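Local coordinates for protein tyrosinase (Burkholderia thailandensis, PDB 5ZRD) that catalyses, as a type 3 di-copper monooxygenase, the hydroxylation of monophenols to catechols and probably their further oxidation to quinones, at residues Asn235-Lys240 with His277-Leu282. Numbering follows the deposited sequence.
Sequences NGVYAK and HNDIHL. With CU (copper (II) ion), chain K; O (oxygen atom), chain L.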
# COMPACT_ATOMS: atom_id res chain seq x y z
N ASN A 235 -15.78 -4.03 -45.96
CA ASN A 235 -15.42 -3.37 -44.70
C ASN A 235 -16.34 -3.70 -43.52
O ASN A 235 -16.02 -3.30 -42.40
CB ASN A 235 -15.59 -1.86 -44.78
CG ASN A 235 -14.85 -1.33 -45.97
OD1 ASN A 235 -15.48 -0.77 -46.86
ND2 ASN A 235 -13.55 -1.61 -46.01
N GLY A 236 -17.49 -4.29 -43.78
CA GLY A 236 -18.51 -4.45 -42.76
C GLY A 236 -18.24 -5.64 -41.83
O GLY A 236 -17.24 -6.32 -41.96
N VAL A 237 -19.16 -5.87 -40.89
CA VAL A 237 -19.00 -6.97 -39.96
C VAL A 237 -19.18 -8.29 -40.71
O VAL A 237 -18.58 -9.27 -40.32
CB VAL A 237 -19.98 -6.88 -38.78
CG1 VAL A 237 -19.77 -8.04 -37.82
CG2 VAL A 237 -19.84 -5.53 -38.08
N TYR A 238 -19.97 -8.30 -41.77
CA TYR A 238 -20.14 -9.52 -42.53
C TYR A 238 -18.79 -10.01 -43.09
O TYR A 238 -18.36 -11.20 -42.85
CB TYR A 238 -21.17 -9.31 -43.65
CG TYR A 238 -21.38 -10.50 -44.54
CD1 TYR A 238 -20.55 -10.75 -45.62
CD2 TYR A 238 -22.41 -11.40 -44.29
CE1 TYR A 238 -20.75 -11.85 -46.45
CE2 TYR A 238 -22.62 -12.50 -45.11
CZ TYR A 238 -21.79 -12.73 -46.19
OH TYR A 238 -22.02 -13.82 -46.98
N ALA A 239 -18.13 -9.10 -43.80
CA ALA A 239 -16.78 -9.37 -44.32
C ALA A 239 -15.83 -9.77 -43.19
O ALA A 239 -14.97 -10.61 -43.41
CB ALA A 239 -16.24 -8.15 -45.02
N LYS A 240 -15.90 -9.09 -42.04
CA LYS A 240 -14.93 -9.38 -40.98
C LYS A 240 -15.14 -10.80 -40.44
O LYS A 240 -14.19 -11.50 -40.14
CB LYS A 240 -15.06 -8.32 -39.89
CG LYS A 240 -14.31 -7.01 -40.13
CD LYS A 240 -13.85 -6.40 -38.81
CE LYS A 240 -13.11 -5.08 -38.95
NZ LYS A 240 -11.65 -5.30 -39.15
N HIS A 277 -16.87 -9.80 -33.37
CA HIS A 277 -17.55 -9.91 -32.06
C HIS A 277 -17.62 -8.54 -31.38
O HIS A 277 -18.70 -8.10 -31.02
CB HIS A 277 -16.87 -10.96 -31.17
CG HIS A 277 -16.94 -10.64 -29.71
ND1 HIS A 277 -16.02 -9.81 -29.10
CD2 HIS A 277 -17.76 -11.07 -28.73
CE1 HIS A 277 -16.29 -9.73 -27.80
NE2 HIS A 277 -17.33 -10.50 -27.54
N ASN A 278 -16.47 -7.91 -31.23
CA ASN A 278 -16.37 -6.55 -30.72
C ASN A 278 -17.36 -5.63 -31.46
O ASN A 278 -18.10 -4.87 -30.79
CB ASN A 278 -14.94 -6.03 -30.81
CG ASN A 278 -14.02 -6.64 -29.78
OD1 ASN A 278 -14.44 -7.50 -29.00
ND2 ASN A 278 -12.78 -6.21 -29.76
N ASP A 279 -17.43 -5.73 -32.78
CA ASP A 279 -18.32 -4.85 -33.57
C ASP A 279 -19.78 -4.96 -33.12
O ASP A 279 -20.47 -3.94 -33.00
CB ASP A 279 -18.24 -5.16 -35.07
CG ASP A 279 -16.84 -4.92 -35.67
OD1 ASP A 279 -16.02 -4.15 -35.09
OD2 ASP A 279 -16.57 -5.52 -36.73
N ILE A 280 -20.24 -6.18 -32.86
CA ILE A 280 -21.63 -6.43 -32.61
C ILE A 280 -21.95 -5.84 -31.24
O ILE A 280 -22.98 -5.25 -31.05
CB ILE A 280 -21.99 -7.94 -32.73
CG1 ILE A 280 -21.95 -8.47 -34.17
CG2 ILE A 280 -23.33 -8.26 -32.10
CD1 ILE A 280 -22.87 -7.74 -35.16
N HIS A 281 -21.08 -6.03 -30.27
CA HIS A 281 -21.22 -5.38 -29.01
C HIS A 281 -21.35 -3.86 -29.20
O HIS A 281 -22.14 -3.26 -28.54
CB HIS A 281 -19.98 -5.66 -28.15
CG HIS A 281 -20.06 -6.93 -27.36
ND1 HIS A 281 -20.43 -6.94 -26.03
CD2 HIS A 281 -19.74 -8.20 -27.69
CE1 HIS A 281 -20.32 -8.17 -25.57
NE2 HIS A 281 -19.95 -8.98 -26.58
N LEU A 282 -20.51 -3.22 -30.01
CA LEU A 282 -20.58 -1.78 -30.07
C LEU A 282 -21.85 -1.33 -30.80
O LEU A 282 -22.45 -0.33 -30.45
CB LEU A 282 -19.33 -1.22 -30.75
CG LEU A 282 -17.99 -1.48 -30.06
CD1 LEU A 282 -16.96 -0.44 -30.46
CD2 LEU A 282 -18.11 -1.54 -28.55
CU CU K . -18.96 -10.67 -26.17
O O L . -17.43 -10.11 -24.74
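V237 lays its CG2 methyl against the flank of D279, 3.4 Å from the CB of that aspartate, the two side chains lying alongside each other and running in opposite senses. With CG1 anti to the backbone N (chi1 -179°), CG2 sits beside that N and against D279, while CG1 of V237 reaches the CD1 methyl of I280 at 4.1 Å. A beta-branched valine suits this place because one short side chain can meet two successive residues of the facing helix. K240 lies across D279, nearly square to it, and rests its CD methylene 3.5 Å from OD2 of the aspartate. NZ of K240 lies 5.5 Å from OD2 of D279, too far for a salt bridge, although the opposite charges may still attract. The carboxylate of D279 is buried, yet both oxygens are satisfied: OD1 by the hydroxyl of S465 and OD2 by NE2 of H463. Aspartate thus offers its CB to valine while its oxygens tie the helix to strand 456-466. On the far side of segment 277-282, NE2 of H277 and NE2 of H281 bind one copper ion, at 2.1 and 2.0 Å; H320 completes the histidine trio. A spacing of four residues, about one helical turn, lets two histidines reach the same ion, as in other type 3 copper proteins. Their ND1 atoms, not bound to copper, are hydrogen-bonded to carbonyl oxygens, H281 to M304 and H277 to E274. The contact therefore joins the first turn of helix 237-244, with G236 at its N-cap position, to the face of helix 274-285 turned away from the copper; W219 of helix 205-221 packs on both V237 and D279, and K240 and L282 touch strand 456-466.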